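Local coordinates for acyl-[acyl-carrier-protein]--UDP-N-acetylglucosamine O-acyltransferase (PDB 4E6U), which transfers the 3-hydroxyacyl chain from acyl carrier protein to UDP-N-acetylglucosamine, the first step of lipid A synthesis in lipopolysaccharide production, at the interface of chains A and B. Coordinates in Å, arbitrary orientation; residue numbers count along the deposited sequence, not the author numbering. Chains: chain A/B, Acyl-[acyl-carrier-protein]--UDP-N-acetylglucosamine O-acyltransferase.

The interface of chains A and B. Residues chain A 67, 69, 97-99; chain B 67, 96-97, 121.
A:Ser69 OG gives its hydroxyl hydrogen to the carboxylate oxygen OE2 of B:Glu96, 2.7 Å away, a polar link by which turns of neighbouring left-handed beta-helices, built from hexapeptide repeats, are joined in the LpxA trimer. The serine meets OE2 on its anti side, 17° out of the carboxylate plane. A bend at chi2 turns the carboxylate of B:Glu96 to the serine, and B:Glu96 CG packs against A:Ser69 CB.

Another bond illustrates how a side chain of one coil can recognise a main-chain carbonyl of the next, an acceptor that does not depend on the identity of the A:Phe67 side chain. B:His97 NE2 donates to the main-chain carbonyl A:Phe67 O at 2.8 Å, and the acceptor lies nearly in the imidazole plane. The approach follows the C=O axis closely, at 165°. With CG anti to its own carbonyl carbon (chi1 -53°), B:His97 points across the interface at chain A, where its CE1 also comes within 3.2 Å of the carbonyl A:His97 O. This contact on a ring carbon may add a weak electrostatic attraction. At this interface the equivalent A:His97 meets it by its ring and CB: the A:His97 ring stands almost perpendicular to that of B:His97, edge to face, and A:His97 CB lies over the rim of one face of the B:His97 ring.

Beside the imidazole, the two copies of Phe67 pack without stacking. A:Phe67 CA sits over the face of the B:Phe67 ring, 3.6 Å from B:Phe67 CZ, in a CH-pi contact, while B:Phe67 CE1 meets the edge of the A:Phe67 ring in its plane. The B:Phe67 ring also flanks the carbonyl that receives the histidine bond, CE2 lying 3.5 Å from A:Phe67 O. Farther along, the methyls of B:Val121 pack loosely against the hydroxymethyl group of A:Ser99.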
ATOM      1  N   PHE A  67      -5.958  -5.655 -13.539  1.00  9.10           N
ATOM      2  CA  PHE A  67      -5.750  -6.135 -12.169  1.00  9.42           C
ATOM      3  C   PHE A  67      -6.622  -5.411 -11.151  1.00 10.65           C
ATOM      4  O   PHE A  67      -6.397  -5.528  -9.943  1.00 11.37           O
ATOM      5  CB  PHE A  67      -4.267  -6.072 -11.755  1.00  9.65           C
ATOM      6  CG  PHE A  67      -3.312  -6.570 -12.815  1.00  9.34           C
ATOM      7  CD1 PHE A  67      -3.434  -7.864 -13.334  1.00 10.78           C
ATOM      8  CD2 PHE A  67      -2.284  -5.757 -13.273  1.00  9.91           C
ATOM      9  CE1 PHE A  67      -2.534  -8.311 -14.306  1.00 10.42           C
ATOM     10  CE2 PHE A  67      -1.380  -6.223 -14.237  1.00 11.02           C
ATOM     11  CZ  PHE A  67      -1.511  -7.478 -14.752  1.00 10.69           C
ATOM     12  N   SER A  69     -10.022  -5.371  -9.110  1.00 10.11           N
ATOM     13  CA  SER A  69     -11.027  -6.295  -8.602  1.00  9.89           C
ATOM     14  C   SER A  69     -12.262  -5.475  -8.256  1.00  9.79           C
ATOM     15  O   SER A  69     -12.262  -4.706  -7.285  1.00 10.35           O
ATOM     16  CB  SER A  69     -10.489  -7.000  -7.363  1.00 10.36           C
ATOM     17  OG  SER A  69     -11.469  -7.850  -6.803  1.00 10.46           O
ATOM     18  N   HIS A  97      -4.997  -2.424  -9.913  1.00 10.20           N
ATOM     19  CA  HIS A  97      -4.891  -2.940  -8.547  1.00 11.45           C
ATOM     20  C   HIS A  97      -5.903  -2.374  -7.566  1.00 11.41           C
ATOM     21  O   HIS A  97      -5.798  -2.632  -6.367  1.00 11.85           O
ATOM     22  CB  HIS A  97      -3.456  -2.793  -7.979  1.00 11.72           C
ATOM     23  CG  HIS A  97      -2.404  -3.376  -8.870  1.00 11.46           C
ATOM     24  ND1 HIS A  97      -1.394  -2.618  -9.424  1.00 13.71           N
ATOM     25  CD2 HIS A  97      -2.230  -4.636  -9.334  1.00 12.42           C
ATOM     26  CE1 HIS A  97      -0.621  -3.398 -10.166  1.00 13.93           C
ATOM     27  NE2 HIS A  97      -1.116  -4.620 -10.143  1.00 12.80           N
ATOM     28  N   CYS A  98      -6.887  -1.622  -8.052  1.00 10.74           N
ATOM     29  CA  CYS A  98      -7.966  -1.206  -7.148  1.00 10.96           C
ATOM     30  C   CYS A  98      -8.796  -2.384  -6.706  1.00 11.24           C
ATOM     31  O   CYS A  98      -8.828  -3.440  -7.365  1.00 11.60           O
ATOM     32  CB  CYS A  98      -8.883  -0.177  -7.811  1.00 11.82           C
ATOM     33  SG  CYS A  98      -8.097   1.439  -8.039  1.00 11.80           S
ATOM     34  N   SER A  99      -9.470  -2.220  -5.573  1.00 10.21           N
ATOM     35  CA  SER A  99     -10.407  -3.237  -5.097  1.00 10.60           C
ATOM     36  C   SER A  99     -11.637  -2.515  -4.583  1.00 11.03           C
ATOM     37  O   SER A  99     -11.524  -1.616  -3.740  1.00 12.19           O
ATOM     38  CB  SER A  99      -9.785  -4.155  -4.036  1.00 10.53           C
ATOM     39  OG  SER A  99      -9.166  -3.406  -3.005  1.00 11.92           O
TER
ATOM     40  N   PHE B  67      -5.633 -12.268  -8.280  1.00  9.10           N
ATOM     41  CA  PHE B  67      -4.426 -11.435  -8.273  1.00  9.42           C
ATOM     42  C   PHE B  67      -3.579 -11.634  -7.023  1.00 10.65           C
ATOM     43  O   PHE B  67      -2.669 -10.844  -6.755  1.00 11.37           O
ATOM     44  CB  PHE B  67      -4.755  -9.942  -8.473  1.00  9.65           C
ATOM     45  CG  PHE B  67      -5.772  -9.678  -9.559  1.00  9.34           C
ATOM     46  CD1 PHE B  67      -5.552 -10.125 -10.867  1.00 10.78           C
ATOM     47  CD2 PHE B  67      -6.931  -8.967  -9.279  1.00  9.91           C
ATOM     48  CE1 PHE B  67      -6.499  -9.861 -11.860  1.00 10.42           C
ATOM     49  CE2 PHE B  67      -7.866  -8.696 -10.288  1.00 11.02           C
ATOM     50  CZ  PHE B  67      -7.656  -9.146 -11.556  1.00 10.69           C
ATOM     51  N   GLU B  96      -7.572 -10.337  -2.512  1.00 10.30           N
ATOM     52  CA  GLU B  96      -6.912  -9.862  -3.727  1.00  9.91           C
ATOM     53  C   GLU B  96      -5.578  -9.211  -3.459  1.00  9.56           C
ATOM     54  O   GLU B  96      -5.412  -8.505  -2.457  1.00 10.08           O
ATOM     55  CB  GLU B  96      -7.791  -8.861  -4.480  1.00  9.84           C
ATOM     56  CG  GLU B  96      -9.205  -9.374  -4.816  1.00 11.45           C
ATOM     57  CD  GLU B  96     -10.234  -8.939  -3.800  1.00 11.49           C
ATOM     58  OE1 GLU B  96     -10.191  -9.416  -2.637  1.00 11.36           O
ATOM     59  OE2 GLU B  96     -11.082  -8.101  -4.150  1.00 11.44           O
ATOM     60  N   HIS B  97      -4.623  -9.422  -4.357  1.00 10.20           N
ATOM     61  CA  HIS B  97      -3.360  -8.681  -4.356  1.00 11.45           C
ATOM     62  C   HIS B  97      -2.412  -9.029  -3.222  1.00 11.41           C
ATOM     63  O   HIS B  97      -1.395  -8.356  -3.051  1.00 11.85           O
ATOM     64  CB  HIS B  97      -3.585  -7.148  -4.413  1.00 11.72           C
ATOM     65  CG  HIS B  97      -4.471  -6.720  -5.540  1.00 11.46           C
ATOM     66  ND1 HIS B  97      -5.674  -6.076  -5.339  1.00 13.71           N
ATOM     67  CD2 HIS B  97      -4.348  -6.882  -6.878  1.00 12.42           C
ATOM     68  CE1 HIS B  97      -6.237  -5.828  -6.512  1.00 13.93           C
ATOM     69  NE2 HIS B  97      -5.464  -6.323  -7.459  1.00 12.80           N
ATOM     70  N   VAL B 121      -6.895  -7.402   1.561  1.00 10.59           N
ATOM     71  CA  VAL B 121      -6.269  -7.035   0.286  1.00 11.15           C
ATOM     72  C   VAL B 121      -4.858  -6.495   0.476  1.00 11.03           C
ATOM     73  O   VAL B 121      -4.599  -5.659   1.348  1.00 11.06           O
ATOM     74  CB  VAL B 121      -7.134  -6.009  -0.484  1.00 10.51           C
ATOM     75  CG1 VAL B 121      -6.401  -5.425  -1.653  1.00 16.05           C
ATOM     76  CG2 VAL B 121      -8.443  -6.648  -0.956  1.00 12.92           C
TER